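Local coordinates for Serine/threonine-protein kinase Tel1 (Chaetomium thermophilum, PDB 6SKY) that probably acts as a DNA damage sensor, transferring phosphate from ATP to serine and threonine residues of proteins at [ST]-Q sites in checkpoint signalling, at residues V2713-F2725 with R2799-T2811. Sequence-based numbering, arbitrary orientation.
Sequences VTERFHPVMRYFF and RLTRDIVDGMGIT
Asp2806 and Arg2722 form the salt bridge of this contact, OD2 to NH2 at 3.1 Å, with the carboxylate nearly perpendicular to the guanidinium (89°). The same OD2 accepts a hydrogen bond from the backbone N of Arg2722 at 3.0 Å, from the opposite face of the carboxylate, so one short acid holds both ends of one residue. NH2 also donates to Pro2719 O, and NH1 to Tyr2682 OH. With an alanine at Arg2722, Asp2806 would probably lose this counter-charge and Pro2719 O this donor.

Hydrogen bonds to the backbone come from both acid and base. Arginine's long chain lets Arg2802, in the first turn of helix 2802-2806, grip Phe2717 O with NH1 and NH2, both at 2.9 Å; NH1 lies nearly on the carbonyl axis (169°), NH2 above the carbonyl plane. Its bend at chi3 (-49°) turns the guanidinium between Thr2714 CB on one face and Pro2719 CD on the other. NH2 also hydrogen-bonds Tyr2943 O, which ties this site to the FATC tail. Both segments belong to the PI3/PI4-kinase domain, where the short helix meets the linker between helices 2703-2714 and 2722-2726, away from the nucleotide. Asp2803 OD2 takes the N-H of Val2720 at 3.2 Å, while OD1 accepts from His2678 of helix 2670-2681.

Pro2719 offers a nonpolar surface, its CB resting on Asp2806 CB at 3.6 Å, and Met2721 CG lies 3.8 Å from Gly2807 CA, glycine letting the backbone come close.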
loop_
_atom_site.group_PDB
_atom_site.type_symbol
_atom_site.label_atom_id
_atom_site.label_comp_id
_atom_site.label_asym_id
_atom_site.label_seq_id
_atom_site.Cartn_x
_atom_site.Cartn_y
_atom_site.Cartn_z
ATOM N N VAL A 2713 37.292 14.891 24.853
ATOM C CA VAL A 2713 38.046 15.349 23.691
ATOM C C VAL A 2713 37.145 16.056 22.690
ATOM O O VAL A 2713 37.539 17.064 22.101
ATOM C CB VAL A 2713 38.799 14.173 23.048
ATOM C CG1 VAL A 2713 38.739 14.250 21.544
ATOM C CG2 VAL A 2713 40.232 14.178 23.498
ATOM N N THR A 2714 35.928 15.562 22.472
ATOM C CA THR A 2714 35.060 16.246 21.525
ATOM C C THR A 2714 34.405 17.486 22.107
ATOM O O THR A 2714 33.804 18.251 21.353
ATOM C CB THR A 2714 33.976 15.319 20.988
ATOM O OG1 THR A 2714 33.050 15.001 22.024
ATOM C CG2 THR A 2714 34.582 14.063 20.451
ATOM N N GLU A 2715 34.489 17.713 23.414
ATOM C CA GLU A 2715 34.055 19.004 23.930
ATOM C C GLU A 2715 35.049 20.117 23.648
ATOM O O GLU A 2715 34.707 21.288 23.825
ATOM C CB GLU A 2715 33.793 18.913 25.428
ATOM C CG GLU A 2715 32.360 18.568 25.754
ATOM C CD GLU A 2715 32.183 18.021 27.152
ATOM O OE1 GLU A 2715 33.180 17.943 27.900
ATOM O OE2 GLU A 2715 31.041 17.662 27.504
ATOM N N ARG A 2716 36.260 19.786 23.215
ATOM C CA ARG A 2716 37.288 20.760 22.882
ATOM C C ARG A 2716 37.691 20.657 21.421
ATOM O O ARG A 2716 38.833 20.927 21.065
ATOM C CB ARG A 2716 38.513 20.577 23.770
ATOM C CG ARG A 2716 38.260 20.788 25.231
ATOM C CD ARG A 2716 39.569 20.949 25.947
ATOM N NE ARG A 2716 40.370 22.010 25.348
ATOM C CZ ARG A 2716 41.654 22.215 25.615
ATOM N NH1 ARG A 2716 42.308 23.203 25.024
ATOM N NH2 ARG A 2716 42.287 21.426 26.471
ATOM N N PHE A 2717 36.761 20.257 20.568
ATOM C CA PHE A 2717 37.042 20.049 19.156
ATOM C C PHE A 2717 35.738 20.309 18.424
ATOM O O PHE A 2717 34.785 19.548 18.585
ATOM C CB PHE A 2717 37.549 18.634 18.913
ATOM C CG PHE A 2717 38.483 18.503 17.756
ATOM C CD1 PHE A 2717 39.741 19.048 17.803
ATOM C CD2 PHE A 2717 38.117 17.800 16.638
ATOM C CE1 PHE A 2717 40.597 18.914 16.751
ATOM C CE2 PHE A 2717 38.978 17.665 15.590
ATOM C CZ PHE A 2717 40.216 18.221 15.648
ATOM N N HIS A 2718 35.682 21.379 17.655
ATOM C CA HIS A 2718 34.433 21.744 17.018
ATOM C C HIS A 2718 34.521 21.549 15.517
ATOM O O HIS A 2718 35.568 21.817 14.931
ATOM C CB HIS A 2718 34.071 23.201 17.308
ATOM C CG HIS A 2718 34.046 23.541 18.761
ATOM N ND1 HIS A 2718 35.158 23.986 19.439
ATOM C CD2 HIS A 2718 33.045 23.496 19.670
ATOM C CE1 HIS A 2718 34.842 24.202 20.702
ATOM N NE2 HIS A 2718 33.566 23.911 20.868
ATOM N N PRO A 2719 33.451 21.103 14.870
ATOM C CA PRO A 2719 33.510 20.850 13.428
ATOM C C PRO A 2719 33.701 22.120 12.617
ATOM O O PRO A 2719 33.243 23.200 12.989
ATOM C CB PRO A 2719 32.156 20.206 13.132
ATOM C CG PRO A 2719 31.302 20.564 14.267
ATOM C CD PRO A 2719 32.173 20.671 15.449
ATOM N N VAL A 2720 34.386 21.974 11.483
ATOM C CA VAL A 2720 34.706 23.098 10.614
ATOM C C VAL A 2720 34.385 22.787 9.162
ATOM O O VAL A 2720 34.836 23.495 8.262
ATOM C CB VAL A 2720 36.187 23.483 10.733
ATOM C CG1 VAL A 2720 36.512 23.919 12.120
ATOM C CG2 VAL A 2720 37.037 22.330 10.332
ATOM N N MET A 2721 33.620 21.734 8.905
ATOM C CA MET A 2721 33.441 21.313 7.523
ATOM C C MET A 2721 32.576 22.287 6.741
ATOM O O MET A 2721 32.717 22.398 5.520
ATOM C CB MET A 2721 32.848 19.917 7.483
ATOM C CG MET A 2721 32.706 19.328 6.110
ATOM S SD MET A 2721 34.266 18.986 5.323
ATOM C CE MET A 2721 33.706 18.785 3.647
ATOM N N ARG A 2722 31.707 23.026 7.424
ATOM C CA ARG A 2722 30.838 23.969 6.740
ATOM C C ARG A 2722 31.613 25.066 6.039
ATOM O O ARG A 2722 31.061 25.737 5.168
ATOM C CB ARG A 2722 29.864 24.588 7.725
ATOM C CG ARG A 2722 30.492 25.560 8.652
ATOM C CD ARG A 2722 29.553 25.890 9.762
ATOM N NE ARG A 2722 30.182 26.716 10.777
ATOM C CZ ARG A 2722 30.920 26.241 11.766
ATOM N NH1 ARG A 2722 31.452 27.063 12.647
ATOM N NH2 ARG A 2722 31.136 24.945 11.864
ATOM N N TYR A 2723 32.875 25.263 6.389
ATOM C CA TYR A 2723 33.680 26.262 5.719
ATOM C C TYR A 2723 34.255 25.777 4.407
ATOM O O TYR A 2723 34.595 26.610 3.570
ATOM C CB TYR A 2723 34.807 26.717 6.626
ATOM C CG TYR A 2723 34.317 27.522 7.787
ATOM C CD1 TYR A 2723 34.310 27.000 9.060
ATOM C CD2 TYR A 2723 33.842 28.801 7.606
ATOM C CE1 TYR A 2723 33.862 27.729 10.113
ATOM C CE2 TYR A 2723 33.390 29.535 8.655
ATOM C CZ TYR A 2723 33.401 28.997 9.906
ATOM O OH TYR A 2723 32.945 29.738 10.964
ATOM N N PHE A 2724 34.364 24.466 4.192
ATOM C CA PHE A 2724 34.884 23.990 2.918
ATOM C C PHE A 2724 34.129 24.615 1.764
ATOM O O PHE A 2724 34.711 24.946 0.732
ATOM C CB PHE A 2724 34.802 22.466 2.837
ATOM C CG PHE A 2724 35.266 21.904 1.524
ATOM C CD1 PHE A 2724 36.594 21.641 1.304
ATOM C CD2 PHE A 2724 34.372 21.646 0.511
ATOM C CE1 PHE A 2724 37.013 21.145 0.118
ATOM C CE2 PHE A 2724 34.792 21.153 -0.680
ATOM C CZ PHE A 2724 36.110 20.900 -0.876
ATOM N N PHE A 2725 32.831 24.804 1.932
ATOM C CA PHE A 2725 31.998 25.346 0.880
ATOM C C PHE A 2725 31.992 26.855 0.870
ATOM O O PHE A 2725 31.792 27.453 -0.184
ATOM C CB PHE A 2725 30.576 24.811 1.023
ATOM C CG PHE A 2725 30.502 23.330 0.959
ATOM C CD1 PHE A 2725 30.494 22.687 -0.251
ATOM C CD2 PHE A 2725 30.496 22.576 2.106
ATOM C CE1 PHE A 2725 30.461 21.336 -0.313
ATOM C CE2 PHE A 2725 30.463 21.222 2.040
ATOM C CZ PHE A 2725 30.441 20.606 0.830
ATOM N N ARG A 2799 30.580 6.211 7.846
ATOM C CA ARG A 2799 31.196 7.354 8.514
ATOM C C ARG A 2799 30.222 8.523 8.529
ATOM O O ARG A 2799 29.868 9.059 7.480
ATOM C CB ARG A 2799 32.498 7.749 7.832
ATOM C CG ARG A 2799 33.210 8.838 8.562
ATOM C CD ARG A 2799 34.538 9.157 7.961
ATOM N NE ARG A 2799 35.284 10.042 8.834
ATOM C CZ ARG A 2799 36.228 9.641 9.663
ATOM N NH1 ARG A 2799 36.845 10.507 10.433
ATOM N NH2 ARG A 2799 36.560 8.377 9.712
ATOM N N LEU A 2800 29.773 8.899 9.719
ATOM C CA LEU A 2800 28.862 10.017 9.918
ATOM C C LEU A 2800 29.289 10.814 11.140
ATOM O O LEU A 2800 28.500 11.071 12.045
ATOM C CB LEU A 2800 27.425 9.535 10.053
ATOM C CG LEU A 2800 26.291 10.481 9.690
ATOM C CD1 LEU A 2800 26.401 10.889 8.257
ATOM C CD2 LEU A 2800 24.979 9.796 9.929
ATOM N N THR A 2801 30.562 11.178 11.205
ATOM C CA THR A 2801 31.067 11.925 12.343
ATOM C C THR A 2801 30.485 13.337 12.352
ATOM O O THR A 2801 29.668 13.705 11.515
ATOM C CB THR A 2801 32.588 11.951 12.319
ATOM O OG1 THR A 2801 33.037 12.756 11.230
ATOM C CG2 THR A 2801 33.113 10.565 12.134
ATOM N N ARG A 2802 30.892 14.141 13.331
ATOM C CA ARG A 2802 30.336 15.484 13.448
ATOM C C ARG A 2802 30.770 16.381 12.302
ATOM O O ARG A 2802 30.035 17.294 11.921
ATOM C CB ARG A 2802 30.740 16.114 14.774
ATOM C CG ARG A 2802 30.090 15.512 15.985
ATOM C CD ARG A 2802 30.708 16.083 17.230
ATOM N NE ARG A 2802 32.160 16.041 17.158
ATOM C CZ ARG A 2802 32.957 16.922 17.742
ATOM N NH1 ARG A 2802 32.439 17.916 18.435
ATOM N NH2 ARG A 2802 34.264 16.816 17.617
ATOM N N ASP A 2803 31.950 16.138 11.739
ATOM C CA ASP A 2803 32.404 16.927 10.607
ATOM C C ASP A 2803 31.693 16.552 9.318
ATOM O O ASP A 2803 31.463 17.419 8.480
ATOM C CB ASP A 2803 33.908 16.782 10.429
ATOM C CG ASP A 2803 34.673 17.928 11.038
ATOM O OD1 ASP A 2803 35.184 17.789 12.165
ATOM O OD2 ASP A 2803 34.752 18.986 10.396
ATOM N N ILE A 2804 31.345 15.286 9.126
ATOM C CA ILE A 2804 30.589 14.929 7.934
ATOM C C ILE A 2804 29.215 15.577 7.975
ATOM O O ILE A 2804 28.717 16.067 6.961
ATOM C CB ILE A 2804 30.505 13.398 7.781
ATOM C CG1 ILE A 2804 31.659 12.865 6.940
ATOM C CG2 ILE A 2804 29.236 12.999 7.095
ATOM C CD1 ILE A 2804 32.988 13.063 7.531
ATOM N N VAL A 2805 28.599 15.622 9.150
ATOM C CA VAL A 2805 27.266 16.185 9.284
ATOM C C VAL A 2805 27.301 17.704 9.267
ATOM O O VAL A 2805 26.327 18.344 8.867
ATOM C CB VAL A 2805 26.616 15.646 10.564
ATOM C CG1 VAL A 2805 25.264 16.228 10.759
ATOM C CG2 VAL A 2805 26.512 14.163 10.489
ATOM N N ASP A 2806 28.409 18.311 9.689
ATOM C CA ASP A 2806 28.506 19.763 9.665
ATOM C C ASP A 2806 28.458 20.314 8.250
ATOM O O ASP A 2806 27.949 21.414 8.032
ATOM C CB ASP A 2806 29.784 20.206 10.359
ATOM C CG ASP A 2806 29.790 21.676 10.675
ATOM O OD1 ASP A 2806 28.891 22.135 11.401
ATOM O OD2 ASP A 2806 30.700 22.378 10.215
ATOM N N GLY A 2807 28.984 19.580 7.279
ATOM C CA GLY A 2807 28.952 20.041 5.911
ATOM C C GLY A 2807 27.597 19.965 5.254
ATOM O O GLY A 2807 27.438 20.481 4.147
ATOM N N MET A 2808 26.621 19.341 5.904
ATOM C CA MET A 2808 25.297 19.158 5.338
ATOM C C MET A 2808 24.363 20.323 5.592
ATOM O O MET A 2808 23.282 20.363 5.006
ATOM C CB MET A 2808 24.656 17.889 5.894
ATOM C CG MET A 2808 25.208 16.634 5.310
ATOM S SD MET A 2808 24.689 15.173 6.182
ATOM C CE MET A 2808 25.809 14.015 5.434
ATOM N N GLY A 2809 24.730 21.253 6.457
ATOM C CA GLY A 2809 23.939 22.452 6.592
ATOM C C GLY A 2809 23.290 22.666 7.937
ATOM O O GLY A 2809 23.708 22.099 8.945
ATOM N N ILE A 2810 22.249 23.495 7.947
ATOM C CA ILE A 2810 21.609 23.915 9.184
ATOM C C ILE A 2810 20.593 22.882 9.658
ATOM O O ILE A 2810 20.351 22.757 10.861
ATOM C CB ILE A 2810 20.980 25.303 8.972
ATOM C CG1 ILE A 2810 20.496 25.902 10.279
ATOM C CG2 ILE A 2810 19.840 25.244 7.976
ATOM C CD1 ILE A 2810 19.873 27.245 10.089
ATOM N N THR A 2811 19.986 22.137 8.739
ATOM C CA THR A 2811 19.201 20.946 9.060
ATOM C C THR A 2811 20.145 19.772 8.887
ATOM O O THR A 2811 20.419 19.335 7.774
ATOM C CB THR A 2811 17.993 20.822 8.148
ATOM O OG1 THR A 2811 18.433 20.482 6.832
ATOM C CG2 THR A 2811 17.253 22.128 8.080
#